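Local coordinates for protein KLLA0E08119p (Kluyveromyces lactis, PDB 3VA7) that probably catalyses the ATP-dependent carboxylation of urea to urea-1-carboxylate, using biotin as the carboxyl carrier, in the allophanate route of urea breakdown, at residues 233-238 with 270-275; 330-335 with 357-362; 835-840 with 852-857; 966-971 with 1006-1011. One frame throughout, in Å; residues are numbered along the deposited sequence.

The four contacts fall into two pairs. Interactions 1 and 2, in the biotin carboxylase part, have centres about 17 Å apart and touch where Thr270 CG2 meets Val332 CG1 at 3.6 Å. Interactions 3 and 4, in the carboxyltransferase part, have centres about 25 Å apart and meet where Phe857 CE2 lies 3.8 Å from Arg1007 NH1. Between the pairs, centres are 75 to 80 Å apart, on opposite sides of the chain's centre. The second pair shares its part of the chain with Asp991 and Tyr1035 of the urea pocket. In interaction 4 Gly1010 is about 13 Å from bound urea, yet none of the contact's residues lines the pocket.

Interaction 1 (233-238 with 270-275); sequences NARHVE and TPAPNL
Arg235 reaches across from strand 235-244 and sets the edge of its guanidinium, near the group's plane, against the backbone carbonyls of Pro273 and Asn274. Arg235 NH1 gives weak hydrogen bonds to both, at 3.1 Å to Pro273 O, where the N-H...O angle is only 124°, and at 3.4 Å to Asn274 O, where it is 148°. NH2 is also modelled against Pro273 O, but so closely that its exact length is doubtful. The carbon framework of the loop fills in beside these bonds: Pro273 CD lies 3.5 Å from Arg235 NH2, and Asn274 CB packs 3.8 Å from Arg235 NH1. Two residues further along the strand, Val237 CG1 meets Ala272 CB at 4.2 Å, an apolar touch beside the polar one.

A bend at chi3 (57°) in the otherwise extended arginine chain turns the guanidinium so that its edge faces the loop. Second-shell groups hold both sides in place: Asp256 forms a salt bridge with Arg235 NH2, Glu308 adds a long, weak ion pair to NH1, and Glu254 accepts a hydrogen bond from Ala272 N just after the cis peptide at Pro271. Replaced by alanine, this arginine would probably leave the carbonyls of Pro273 and Asn274 without its N-H donors and Asp256 without its cationic mate.

Within the ATP-grasp region, the contact thus ties strand 235-244, paired with strands 249-261 and 299-307, to the loop that leaves strand 264-270 for helix 277-293, whose Met283 packs on Val237.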
loop_
_atom_site.group_PDB
_atom_site.type_symbol
_atom_site.label_atom_id
_atom_site.label_comp_id
_atom_site.label_asym_id
_atom_site.label_seq_id
_atom_site.Cartn_x
_atom_site.Cartn_y
_atom_site.Cartn_z
ATOM N N ASN A 233 4.220 -40.041 -26.731
ATOM C CA ASN A 233 3.993 -38.638 -26.309
ATOM C C ASN A 233 2.535 -38.311 -25.944
ATOM O O ASN A 233 1.723 -37.874 -26.767
ATOM C CB ASN A 233 4.585 -37.633 -27.310
ATOM C CG ASN A 233 5.966 -37.119 -26.865
ATOM O OD1 ASN A 233 6.204 -35.895 -26.772
ATOM N ND2 ASN A 233 6.871 -38.062 -26.547
ATOM N N ALA A 234 2.259 -38.507 -24.664
ATOM C CA ALA A 234 0.924 -38.823 -24.161
ATOM C C ALA A 234 0.029 -37.618 -23.875
ATOM O O ALA A 234 0.445 -36.668 -23.212
ATOM C CB ALA A 234 1.056 -39.730 -22.868
ATOM N N ARG A 235 -1.213 -37.701 -24.349
ATOM C CA ARG A 235 -2.261 -36.735 -24.003
ATOM C C ARG A 235 -3.128 -37.189 -22.811
ATOM O O ARG A 235 -3.034 -38.337 -22.358
ATOM C CB ARG A 235 -3.086 -36.384 -25.235
ATOM C CG ARG A 235 -2.287 -35.517 -26.187
ATOM C CD ARG A 235 -2.982 -35.348 -27.493
ATOM N NE ARG A 235 -4.316 -34.781 -27.323
ATOM C CZ ARG A 235 -5.222 -34.685 -28.301
ATOM N NH1 ARG A 235 -4.941 -35.120 -29.525
ATOM N NH2 ARG A 235 -6.422 -34.157 -28.067
ATOM N N HIS A 236 -3.931 -36.270 -22.274
ATOM C CA HIS A 236 -4.825 -36.568 -21.140
ATOM C C HIS A 236 -6.243 -36.180 -21.568
ATOM O O HIS A 236 -6.581 -34.983 -21.616
ATOM C CB HIS A 236 -4.344 -35.787 -19.929
ATOM C CG HIS A 236 -5.191 -35.923 -18.706
ATOM N ND1 HIS A 236 -4.677 -36.377 -17.505
ATOM C CD2 HIS A 236 -6.484 -35.579 -18.460
ATOM C CE1 HIS A 236 -5.629 -36.343 -16.582
ATOM N NE2 HIS A 236 -6.734 -35.861 -17.136
ATOM N N VAL A 237 -7.052 -37.170 -21.953
ATOM C CA VAL A 237 -8.395 -36.875 -22.401
ATOM C C VAL A 237 -9.293 -37.482 -21.364
ATOM O O VAL A 237 -9.135 -38.652 -21.021
ATOM C CB VAL A 237 -8.699 -37.441 -23.765
ATOM C CG1 VAL A 237 -10.076 -37.010 -24.198
ATOM C CG2 VAL A 237 -7.666 -36.968 -24.787
ATOM N N GLU A 238 -10.202 -36.695 -20.803
ATOM C CA GLU A 238 -11.045 -37.232 -19.772
ATOM C C GLU A 238 -12.491 -37.061 -20.188
ATOM O O GLU A 238 -12.827 -36.178 -21.012
ATOM C CB GLU A 238 -10.726 -36.573 -18.436
ATOM C CG GLU A 238 -11.096 -35.071 -18.365
ATOM C CD GLU A 238 -10.479 -34.359 -17.176
ATOM O OE1 GLU A 238 -9.560 -34.905 -16.503
ATOM O OE2 GLU A 238 -10.923 -33.224 -16.919
ATOM N N THR A 270 -12.032 -28.032 -24.424
ATOM C CA THR A 270 -13.053 -28.904 -24.924
ATOM C C THR A 270 -13.587 -28.265 -26.212
ATOM O O THR A 270 -13.649 -27.022 -26.324
ATOM C CB THR A 270 -14.178 -29.156 -23.843
ATOM O OG1 THR A 270 -14.877 -30.364 -24.135
ATOM C CG2 THR A 270 -15.199 -28.034 -23.769
ATOM N N PRO A 271 -13.916 -29.100 -27.215
ATOM C CA PRO A 271 -13.662 -30.560 -27.321
ATOM C C PRO A 271 -12.196 -30.828 -27.360
ATOM O O PRO A 271 -11.432 -29.926 -27.595
ATOM C CB PRO A 271 -14.256 -30.942 -28.688
ATOM C CG PRO A 271 -15.314 -29.891 -28.978
ATOM C CD PRO A 271 -14.801 -28.602 -28.289
ATOM N N ALA A 272 -11.789 -32.061 -27.122
ATOM C CA ALA A 272 -10.402 -32.413 -27.339
ATOM C C ALA A 272 -10.014 -32.128 -28.815
ATOM O O ALA A 272 -10.756 -32.452 -29.750
ATOM C CB ALA A 272 -10.184 -33.843 -26.995
ATOM N N PRO A 273 -8.850 -31.495 -29.030
ATOM C CA PRO A 273 -8.417 -31.335 -30.414
ATOM C C PRO A 273 -7.901 -32.679 -30.974
ATOM O O PRO A 273 -7.458 -33.524 -30.195
ATOM C CB PRO A 273 -7.261 -30.351 -30.275
ATOM C CG PRO A 273 -6.632 -30.732 -28.947
ATOM C CD PRO A 273 -7.837 -30.992 -28.076
ATOM N N ASN A 274 -7.963 -32.849 -32.302
ATOM C CA ASN A 274 -7.328 -33.983 -33.027
ATOM C C ASN A 274 -7.710 -35.327 -32.468
ATOM O O ASN A 274 -6.845 -36.154 -32.120
ATOM C CB ASN A 274 -5.797 -33.885 -33.038
ATOM C CG ASN A 274 -5.286 -32.636 -33.754
ATOM O OD1 ASN A 274 -5.794 -32.238 -34.824
ATOM N ND2 ASN A 274 -4.279 -31.995 -33.147
ATOM N N LEU A 275 -9.022 -35.505 -32.342
ATOM C CA LEU A 275 -9.588 -36.748 -31.870
ATOM C C LEU A 275 -10.770 -37.071 -32.748
ATOM O O LEU A 275 -11.712 -36.276 -32.852
ATOM C CB LEU A 275 -10.008 -36.636 -30.417
ATOM C CG LEU A 275 -10.795 -37.782 -29.794
ATOM C CD1 LEU A 275 -9.870 -38.881 -29.337
ATOM C CD2 LEU A 275 -11.563 -37.217 -28.615
#

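Interaction 2 (330-335 with 357-362); sequences EMVTGL and IEVSGA
Val332, in the last turn of helix 326-333, meets Val359 and Ser360 of the connection that enters strand 362-372, so this contact packs a helix C-terminus of the biotin carboxylase part against an irregular chain. The carbonyl of Val332 is the polar centre: Ser360 N gives it a hydrogen bond of 2.8 Å, weak because the N-H...O angle is just 122°, and Val359 CA comes within 3.3 Å of Val332 O as a C-H...O contact. The two valine side chains lie side by side and point the same way, Val332 CG2 to Val359 CG2 being 4.1 Å. With chi1 at -50°, Val332 swings CG1 the other way, toward the carbonyls of Ser360 and Gly361.

At Thr333 the methyl and hydroxyl part company. Thr333 CG2 touches Ile357 CG2 at 4.1 Å, the side chains crossing at a slant, whereas OG1 bonds to Thr329 O one turn back and accepts a weak hydrogen bond from Leu335 N. The CA of Thr333 also directs its hydrogen almost straight at the Glu358 carbonyl.

Gly334 then ends the helix: its phi is positive (78°), a conformation that favours glycine, while its N still bonds to Glu330 O at 2.9 Å. The turn brings Leu335 back toward the 357-362 chain. Ile252 of strand 249-261 borders both Leu335 and Ile357, and beside it Leu335 CD1 rests 4.2 Å from Ile357 CG1.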
loop_
_atom_site.group_PDB
_atom_site.type_symbol
_atom_site.label_atom_id
_atom_site.label_comp_id
_atom_site.label_asym_id
_atom_site.label_seq_id
_atom_site.Cartn_x
_atom_site.Cartn_y
_atom_site.Cartn_z
ATOM N N GLU A 330 -19.488 -26.985 -19.092
ATOM C CA GLU A 330 -20.730 -26.180 -18.916
ATOM C C GLU A 330 -20.911 -25.121 -20.042
ATOM O O GLU A 330 -22.024 -24.742 -20.381
ATOM C CB GLU A 330 -20.793 -25.521 -17.525
ATOM C CG GLU A 330 -20.919 -26.508 -16.374
ATOM C CD GLU A 330 -21.089 -25.855 -14.994
ATOM O OE1 GLU A 330 -20.854 -24.617 -14.873
ATOM O OE2 GLU A 330 -21.479 -26.575 -14.021
ATOM N N MET A 331 -19.807 -24.677 -20.632
ATOM C CA MET A 331 -19.922 -23.618 -21.589
ATOM C C MET A 331 -20.464 -24.298 -22.820
ATOM O O MET A 331 -21.417 -23.787 -23.442
ATOM C CB MET A 331 -18.565 -22.937 -21.897
ATOM C CG MET A 331 -18.002 -22.059 -20.802
ATOM S SD MET A 331 -18.764 -20.414 -20.756
ATOM C CE MET A 331 -19.950 -20.842 -19.461
ATOM N N VAL A 332 -19.866 -25.428 -23.200
ATOM C CA VAL A 332 -20.263 -26.023 -24.487
ATOM C C VAL A 332 -21.638 -26.745 -24.519
ATOM O O VAL A 332 -22.189 -26.970 -25.600
ATOM C CB VAL A 332 -19.171 -26.854 -25.124
ATOM C CG1 VAL A 332 -17.909 -26.044 -25.148
ATOM C CG2 VAL A 332 -18.965 -28.151 -24.361
ATOM N N THR A 333 -22.221 -27.014 -23.348
ATOM C CA THR A 333 -23.481 -27.774 -23.263
ATOM C C THR A 333 -24.632 -26.914 -22.685
ATOM O O THR A 333 -25.799 -27.151 -22.958
ATOM C CB THR A 333 -23.250 -29.049 -22.407
ATOM O OG1 THR A 333 -22.927 -28.694 -21.063
ATOM C CG2 THR A 333 -22.048 -29.854 -22.948
ATOM N N GLY A 334 -24.274 -25.875 -21.915
ATOM C CA GLY A 334 -25.227 -24.995 -21.255
ATOM C C GLY A 334 -25.792 -25.651 -20.016
ATOM O O GLY A 334 -26.835 -25.221 -19.511
ATOM N N LEU A 335 -25.158 -26.731 -19.545
ATOM C CA LEU A 335 -25.626 -27.420 -18.348
ATOM C C LEU A 335 -25.001 -26.830 -17.118
ATOM O O LEU A 335 -23.857 -26.432 -17.131
ATOM C CB LEU A 335 -25.277 -28.909 -18.387
ATOM C CG LEU A 335 -25.950 -29.714 -19.511
ATOM C CD1 LEU A 335 -25.580 -31.179 -19.349
ATOM C CD2 LEU A 335 -27.448 -29.508 -19.574
ATOM N N ILE A 357 -27.799 -34.236 -25.190
ATOM C CA ILE A 357 -26.755 -33.251 -24.965
ATOM C C ILE A 357 -26.167 -32.681 -26.272
ATOM O O ILE A 357 -25.661 -33.435 -27.108
ATOM C CB ILE A 357 -25.711 -33.808 -24.007
ATOM C CG1 ILE A 357 -26.318 -33.736 -22.602
ATOM C CG2 ILE A 357 -24.421 -32.992 -24.086
ATOM C CD1 ILE A 357 -25.822 -34.693 -21.663
ATOM N N GLU A 358 -26.289 -31.365 -26.471
ATOM C CA GLU A 358 -25.626 -30.686 -27.599
ATOM C C GLU A 358 -24.416 -29.839 -27.249
ATOM O O GLU A 358 -24.489 -28.877 -26.490
ATOM C CB GLU A 358 -26.596 -29.877 -28.479
ATOM C CG GLU A 358 -27.813 -29.287 -27.769
ATOM C CD GLU A 358 -29.136 -29.559 -28.548
ATOM O OE1 GLU A 358 -30.122 -28.809 -28.298
ATOM O OE2 GLU A 358 -29.174 -30.521 -29.405
ATOM N N VAL A 359 -23.303 -30.198 -27.867
ATOM C CA VAL A 359 -22.065 -29.478 -27.682
ATOM C C VAL A 359 -21.959 -28.446 -28.772
ATOM O O VAL A 359 -22.193 -28.724 -29.944
ATOM C CB VAL A 359 -20.865 -30.399 -27.644
ATOM C CG1 VAL A 359 -21.138 -31.574 -28.449
ATOM C CG2 VAL A 359 -19.648 -29.685 -28.148
ATOM N N SER A 360 -21.576 -27.247 -28.364
ATOM C CA SER A 360 -21.805 -26.062 -29.141
ATOM C C SER A 360 -20.604 -25.175 -28.944
ATOM O O SER A 360 -20.398 -24.604 -27.875
ATOM C CB SER A 360 -23.064 -25.415 -28.604
ATOM O OG SER A 360 -23.511 -24.401 -29.454
ATOM N N GLY A 361 -19.784 -25.105 -29.987
ATOM C CA GLY A 361 -18.547 -24.329 -29.976
ATOM C C GLY A 361 -17.404 -25.011 -29.270
ATOM O O GLY A 361 -17.372 -26.236 -29.162
ATOM N N ALA A 362 -16.451 -24.211 -28.791
ATOM C CA ALA A 362 -15.302 -24.735 -28.061
ATOM C C ALA A 362 -15.005 -23.801 -26.905
ATOM O O ALA A 362 -15.336 -22.616 -26.968
ATOM C CB ALA A 362 -14.065 -24.886 -28.963
#

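Interaction 3 (835-840 with 852-857); sequences SPKVTY and YGELEF
The ring of Tyr852 presents its CD1-CE1 edge to the other segment, with Lys837 O and Val838 CG2 both lying near the ring plane. Val838 CG2 is 3.7 Å from Tyr852 CE1, the two side chains running side by side in the same direction. Pro836 CG approaches obliquely, 4.1 Å from Tyr852 CD1. With CG anti to its own carbonyl carbon (chi1 -68°), the Tyr852 ring lies alongside Val838, edge toward it, and its hydroxyl is hydrogen-bonded to Glu912 of helix 901-912. Helix 859-875 adds Ile861, Ile865 and Leu868 round the same ring.

Backbone geometry fixes the register. Gly853 N donates to Lys837 O at 2.9 Å, nearly straight at 170°, and Pro836 CB packs 3.9 Å from Gly853 CA. A water donates to Gly853 O at 2.9 Å and also lies beside Thr839 OG1, so close that this second link is doubtful. More outwardly, the lysine and glutamate chains cross at about a right angle: Lys837 CD touches Glu854 OE2 at 3.5 Å, but Lys837 NZ stays 4.4 Å from that oxygen, beyond a salt bridge.

Val838 and Tyr852 form an antiparallel non-hydrogen-bonded pair at the open end of the beta hairpin built by strands 838-842 and 847-852 in the carboxyltransferase part.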
loop_
_atom_site.group_PDB
_atom_site.type_symbol
_atom_site.label_atom_id
_atom_site.label_comp_id
_atom_site.label_asym_id
_atom_site.label_seq_id
_atom_site.Cartn_x
_atom_site.Cartn_y
_atom_site.Cartn_z
ATOM N N SER A 835 -14.739 39.705 8.841
ATOM C CA SER A 835 -13.739 40.012 7.812
ATOM C C SER A 835 -12.435 40.515 8.441
ATOM O O SER A 835 -12.132 41.692 8.535
ATOM C CB SER A 835 -14.313 40.871 6.671
ATOM O OG SER A 835 -13.757 42.162 6.644
ATOM N N PRO A 836 -11.662 39.542 8.919
ATOM C CA PRO A 836 -10.472 39.758 9.730
ATOM C C PRO A 836 -9.319 40.228 8.868
ATOM O O PRO A 836 -9.414 40.314 7.660
ATOM C CB PRO A 836 -10.170 38.371 10.237
ATOM C CG PRO A 836 -10.618 37.503 9.041
ATOM C CD PRO A 836 -11.874 38.111 8.590
ATOM N N LYS A 837 -8.232 40.546 9.526
ATOM C CA LYS A 837 -7.026 40.889 8.871
ATOM C C LYS A 837 -6.502 39.673 8.091
ATOM O O LYS A 837 -6.794 38.515 8.414
ATOM C CB LYS A 837 -6.061 41.479 9.912
ATOM C CG LYS A 837 -4.712 40.865 10.060
ATOM C CD LYS A 837 -4.237 41.119 11.471
ATOM C CE LYS A 837 -2.836 40.660 11.674
ATOM N NZ LYS A 837 -2.021 41.826 11.328
ATOM N N VAL A 838 -5.804 39.987 7.013
ATOM C CA VAL A 838 -5.292 39.025 6.119
ATOM C C VAL A 838 -3.829 39.308 5.987
ATOM O O VAL A 838 -3.413 40.474 5.794
ATOM C CB VAL A 838 -5.943 39.112 4.778
ATOM C CG1 VAL A 838 -5.503 37.903 3.939
ATOM C CG2 VAL A 838 -7.509 39.150 4.915
ATOM N N THR A 839 -3.044 38.236 6.152
ATOM C CA THR A 839 -1.602 38.291 6.004
ATOM C C THR A 839 -1.181 37.301 4.939
ATOM O O THR A 839 -1.491 36.129 5.032
ATOM C CB THR A 839 -0.927 38.000 7.317
ATOM O OG1 THR A 839 -1.577 38.801 8.308
ATOM C CG2 THR A 839 0.578 38.343 7.273
ATOM N N TYR A 840 -0.490 37.817 3.931
ATOM C CA TYR A 840 -0.034 37.077 2.798
ATOM C C TYR A 840 1.469 36.853 2.967
ATOM O O TYR A 840 2.244 37.832 3.062
ATOM C CB TYR A 840 -0.347 37.865 1.523
ATOM C CG TYR A 840 -1.846 38.045 1.253
ATOM C CD1 TYR A 840 -2.555 39.188 1.697
ATOM C CD2 TYR A 840 -2.552 37.074 0.553
ATOM C CE1 TYR A 840 -3.930 39.327 1.435
ATOM C CE2 TYR A 840 -3.911 37.226 0.266
ATOM C CZ TYR A 840 -4.604 38.342 0.720
ATOM O OH TYR A 840 -5.976 38.414 0.417
ATOM N N TYR A 852 -5.514 34.126 8.018
ATOM C CA TYR A 852 -6.543 34.957 8.641
ATOM C C TYR A 852 -6.395 35.252 10.144
ATOM O O TYR A 852 -5.985 34.400 10.946
ATOM C CB TYR A 852 -7.929 34.367 8.377
ATOM C CG TYR A 852 -8.353 34.435 6.928
ATOM C CD1 TYR A 852 -8.370 35.666 6.210
ATOM C CD2 TYR A 852 -8.739 33.307 6.274
ATOM C CE1 TYR A 852 -8.799 35.719 4.890
ATOM C CE2 TYR A 852 -9.161 33.361 4.960
ATOM C CZ TYR A 852 -9.189 34.549 4.275
ATOM O OH TYR A 852 -9.591 34.511 2.961
ATOM N N GLY A 853 -6.766 36.470 10.503
ATOM C CA GLY A 853 -7.000 36.860 11.866
ATOM C C GLY A 853 -5.723 37.184 12.574
ATOM O O GLY A 853 -4.666 37.218 11.953
ATOM N N GLU A 854 -5.845 37.439 13.874
ATOM C CA GLU A 854 -4.732 37.351 14.794
ATOM C C GLU A 854 -4.470 35.845 15.067
ATOM O O GLU A 854 -5.205 34.971 14.563
ATOM C CB GLU A 854 -5.040 38.144 16.084
ATOM C CG GLU A 854 -5.449 39.633 15.852
ATOM C CD GLU A 854 -4.271 40.546 15.476
ATOM O OE1 GLU A 854 -3.108 40.154 15.726
ATOM O OE2 GLU A 854 -4.499 41.656 14.917
ATOM N N LEU A 855 -3.401 35.539 15.798
ATOM C CA LEU A 855 -3.022 34.126 16.033
ATOM C C LEU A 855 -4.000 33.479 17.062
ATOM O O LEU A 855 -3.821 33.522 18.293
ATOM C CB LEU A 855 -1.520 33.954 16.370
ATOM C CG LEU A 855 -0.409 34.673 15.526
ATOM C CD1 LEU A 855 1.024 34.340 16.012
ATOM C CD2 LEU A 855 -0.495 34.503 13.974
ATOM N N GLU A 856 -5.056 32.894 16.505
ATOM C CA GLU A 856 -6.313 32.740 17.201
ATOM C C GLU A 856 -7.240 31.848 16.365
ATOM O O GLU A 856 -7.212 31.884 15.107
ATOM C CB GLU A 856 -6.965 34.099 17.317
ATOM C CG GLU A 856 -8.084 34.161 18.288
ATOM C CD GLU A 856 -7.576 34.420 19.688
ATOM O OE1 GLU A 856 -8.424 34.783 20.550
ATOM O OE2 GLU A 856 -6.331 34.271 19.911
ATOM N N PHE A 857 -8.050 31.044 17.042
ATOM C CA PHE A 857 -8.984 30.246 16.340
ATOM C C PHE A 857 -10.299 30.981 16.456
ATOM O O PHE A 857 -10.553 31.650 17.473
ATOM C CB PHE A 857 -9.102 28.849 16.920
ATOM C CG PHE A 857 -10.334 28.154 16.498
ATOM C CD1 PHE A 857 -10.405 27.545 15.263
ATOM C CD2 PHE A 857 -11.462 28.153 17.323
ATOM C CE1 PHE A 857 -11.561 26.903 14.854
ATOM C CE2 PHE A 857 -12.666 27.532 16.917
ATOM C CZ PHE A 857 -12.724 26.911 15.671
HETATM O O HOH W 1 -3.390 37.596 9.355
#

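Interaction 4 (966-971 with 1006-1011); sequences DVNDID and HRYLGT
Asn968 ND2 is shared by two carbonyls, Leu1009 O across the contact at 3.0 Å (weak, 135°) and Ile964 O of helix 960-967. The other arm of the amide works in reverse: Leu1009 N donates to Asn968 OD1 at 3.1 Å with an N-H...O angle of 152°, approaching in the carbonyl plane. One side chain therefore serves both backbone polar groups of Leu1009, which fixes the rotation of the amide. The Asn968 side chain crosses Tyr1008 at about a right angle, Asn968 ND2 lying 3.3 Å from Tyr1008 CB.

Ile970 covers a face of the Tyr1008 ring in a CH-pi contact, Ile970 CD1 being 4.0 Å from the ring centroid; chi1 near 56° aims it there. His1006 O sits over the centre of the opposite face. Val967 CG1 adds a looser apolar touch, 4.4 Å from Leu1009 CB. With a leucine in place of the asparagine, Leu1009 N and O would probably lose both their partners here and the loop would be freer to shift.

Asp969, with positive phi, closes helix 960-967 in a Schellman motif, and Asp971 N-caps helix 972-979. The loop between strands 997-1001 and 1024-1028 thus docks at the junction of two helices, while helix 1133-1142 lies against Val967 and Leu1009.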
loop_
_atom_site.group_PDB
_atom_site.type_symbol
_atom_site.label_atom_id
_atom_site.label_comp_id
_atom_site.label_asym_id
_atom_site.label_seq_id
_atom_site.Cartn_x
_atom_site.Cartn_y
_atom_site.Cartn_z
ATOM N N ASP A 966 -1.989 17.824 34.153
ATOM C CA ASP A 966 -1.271 18.718 35.062
ATOM C C ASP A 966 -1.275 20.194 34.613
ATOM O O ASP A 966 -1.504 21.094 35.419
ATOM C CB ASP A 966 0.145 18.160 35.271
ATOM C CG ASP A 966 0.956 18.879 36.354
ATOM O OD1 ASP A 966 2.204 18.713 36.288
ATOM O OD2 ASP A 966 0.422 19.557 37.278
ATOM N N VAL A 967 -1.040 20.458 33.326
ATOM C CA VAL A 967 -0.903 21.840 32.874
ATOM C C VAL A 967 -2.270 22.529 32.886
ATOM O O VAL A 967 -2.399 23.766 33.034
ATOM C CB VAL A 967 -0.096 21.965 31.567
ATOM C CG1 VAL A 967 -0.877 21.395 30.364
ATOM C CG2 VAL A 967 0.305 23.411 31.329
ATOM N N ASN A 968 -3.298 21.720 32.810
ATOM C CA ASN A 968 -4.642 22.246 32.900
ATOM C C ASN A 968 -5.270 22.203 34.294
ATOM O O ASN A 968 -6.396 22.637 34.467
ATOM C CB ASN A 968 -5.524 21.488 31.922
ATOM C CG ASN A 968 -5.428 22.031 30.541
ATOM O OD1 ASN A 968 -6.003 23.079 30.266
ATOM N ND2 ASN A 968 -4.718 21.337 29.657
ATOM N N ASP A 969 -4.557 21.645 35.271
ATOM C CA ASP A 969 -5.090 21.442 36.601
ATOM C C ASP A 969 -6.329 20.604 36.687
ATOM O O ASP A 969 -7.269 21.018 37.372
ATOM C CB ASP A 969 -5.441 22.775 37.223
ATOM C CG ASP A 969 -4.447 23.176 38.245
ATOM O OD1 ASP A 969 -4.452 22.567 39.381
ATOM O OD2 ASP A 969 -3.631 24.055 37.865
ATOM N N ILE A 970 -6.352 19.462 36.005
ATOM C CA ILE A 970 -7.491 18.555 36.125
ATOM C C ILE A 970 -6.969 17.166 36.423
ATOM O O ILE A 970 -5.776 17.008 36.467
ATOM C CB ILE A 970 -8.368 18.539 34.840
ATOM C CG1 ILE A 970 -7.532 18.170 33.595
ATOM C CG2 ILE A 970 -9.077 19.860 34.672
ATOM C CD1 ILE A 970 -8.292 18.300 32.299
ATOM N N ASP A 971 -7.860 16.194 36.636
ATOM C CA ASP A 971 -7.469 14.787 36.815
ATOM C C ASP A 971 -7.325 14.216 35.429
ATOM O O ASP A 971 -8.018 14.648 34.492
ATOM C CB ASP A 971 -8.491 13.907 37.632
ATOM C CG ASP A 971 -7.881 12.461 38.030
ATOM O OD1 ASP A 971 -8.248 11.378 37.418
ATOM O OD2 ASP A 971 -6.985 12.405 38.944
ATOM N N HIS A 1006 -13.658 22.399 26.120
ATOM C CA HIS A 1006 -12.989 21.143 25.879
ATOM C C HIS A 1006 -11.622 21.392 25.351
ATOM O O HIS A 1006 -10.927 20.477 24.911
ATOM C CB HIS A 1006 -13.784 20.262 24.956
ATOM C CG HIS A 1006 -14.894 19.554 25.643
ATOM N ND1 HIS A 1006 -15.978 19.031 24.971
ATOM C CD2 HIS A 1006 -15.095 19.294 26.955
ATOM C CE1 HIS A 1006 -16.795 18.473 25.835
ATOM N NE2 HIS A 1006 -16.283 18.618 27.048
ATOM N N ARG A 1007 -11.213 22.649 25.415
ATOM C CA ARG A 1007 -9.984 23.035 24.766
ATOM C C ARG A 1007 -9.000 23.250 25.846
ATOM O O ARG A 1007 -9.140 24.178 26.616
ATOM C CB ARG A 1007 -10.158 24.281 23.900
ATOM C CG ARG A 1007 -11.189 24.076 22.859
ATOM C CD ARG A 1007 -11.602 25.341 22.174
ATOM N NE ARG A 1007 -12.687 25.050 21.247
ATOM C CZ ARG A 1007 -13.378 25.976 20.568
ATOM N NH1 ARG A 1007 -13.088 27.263 20.696
ATOM N NH2 ARG A 1007 -14.390 25.600 19.765
ATOM N N TYR A 1008 -8.000 22.378 25.862
ATOM C CA TYR A 1008 -7.000 22.273 26.894
ATOM C C TYR A 1008 -5.675 22.845 26.422
ATOM O O TYR A 1008 -5.311 22.745 25.222
ATOM C CB TYR A 1008 -6.858 20.788 27.201
ATOM C CG TYR A 1008 -8.087 20.199 27.919
ATOM C CD1 TYR A 1008 -8.919 21.030 28.673
ATOM C CD2 TYR A 1008 -8.366 18.818 27.906
ATOM C CE1 TYR A 1008 -10.012 20.549 29.360
ATOM C CE2 TYR A 1008 -9.468 18.291 28.631
ATOM C CZ TYR A 1008 -10.299 19.177 29.354
ATOM O OH TYR A 1008 -11.421 18.758 30.100
ATOM N N LEU A 1009 -4.938 23.473 27.338
ATOM C CA LEU A 1009 -3.572 23.855 27.030
ATOM C C LEU A 1009 -2.707 22.605 26.772
ATOM O O LEU A 1009 -3.088 21.482 27.118
ATOM C CB LEU A 1009 -3.021 24.622 28.191
ATOM C CG LEU A 1009 -3.568 26.001 28.594
ATOM C CD1 LEU A 1009 -2.672 26.527 29.709
ATOM C CD2 LEU A 1009 -3.556 26.995 27.390
ATOM N N GLY A 1010 -1.534 22.777 26.192
ATOM C CA GLY A 1010 -0.722 21.623 25.829
ATOM C C GLY A 1010 0.501 22.099 25.113
ATOM O O GLY A 1010 0.904 23.256 25.285
ATOM N N THR A 1011 1.096 21.239 24.305
ATOM C CA THR A 1011 2.222 21.622 23.499
ATOM C C THR A 1011 2.483 20.454 22.558
ATOM O O THR A 1011 2.027 19.334 22.796
ATOM C CB THR A 1011 3.527 21.881 24.314
ATOM O OG1 THR A 1011 4.557 22.316 23.422
ATOM C CG2 THR A 1011 4.075 20.584 24.988
#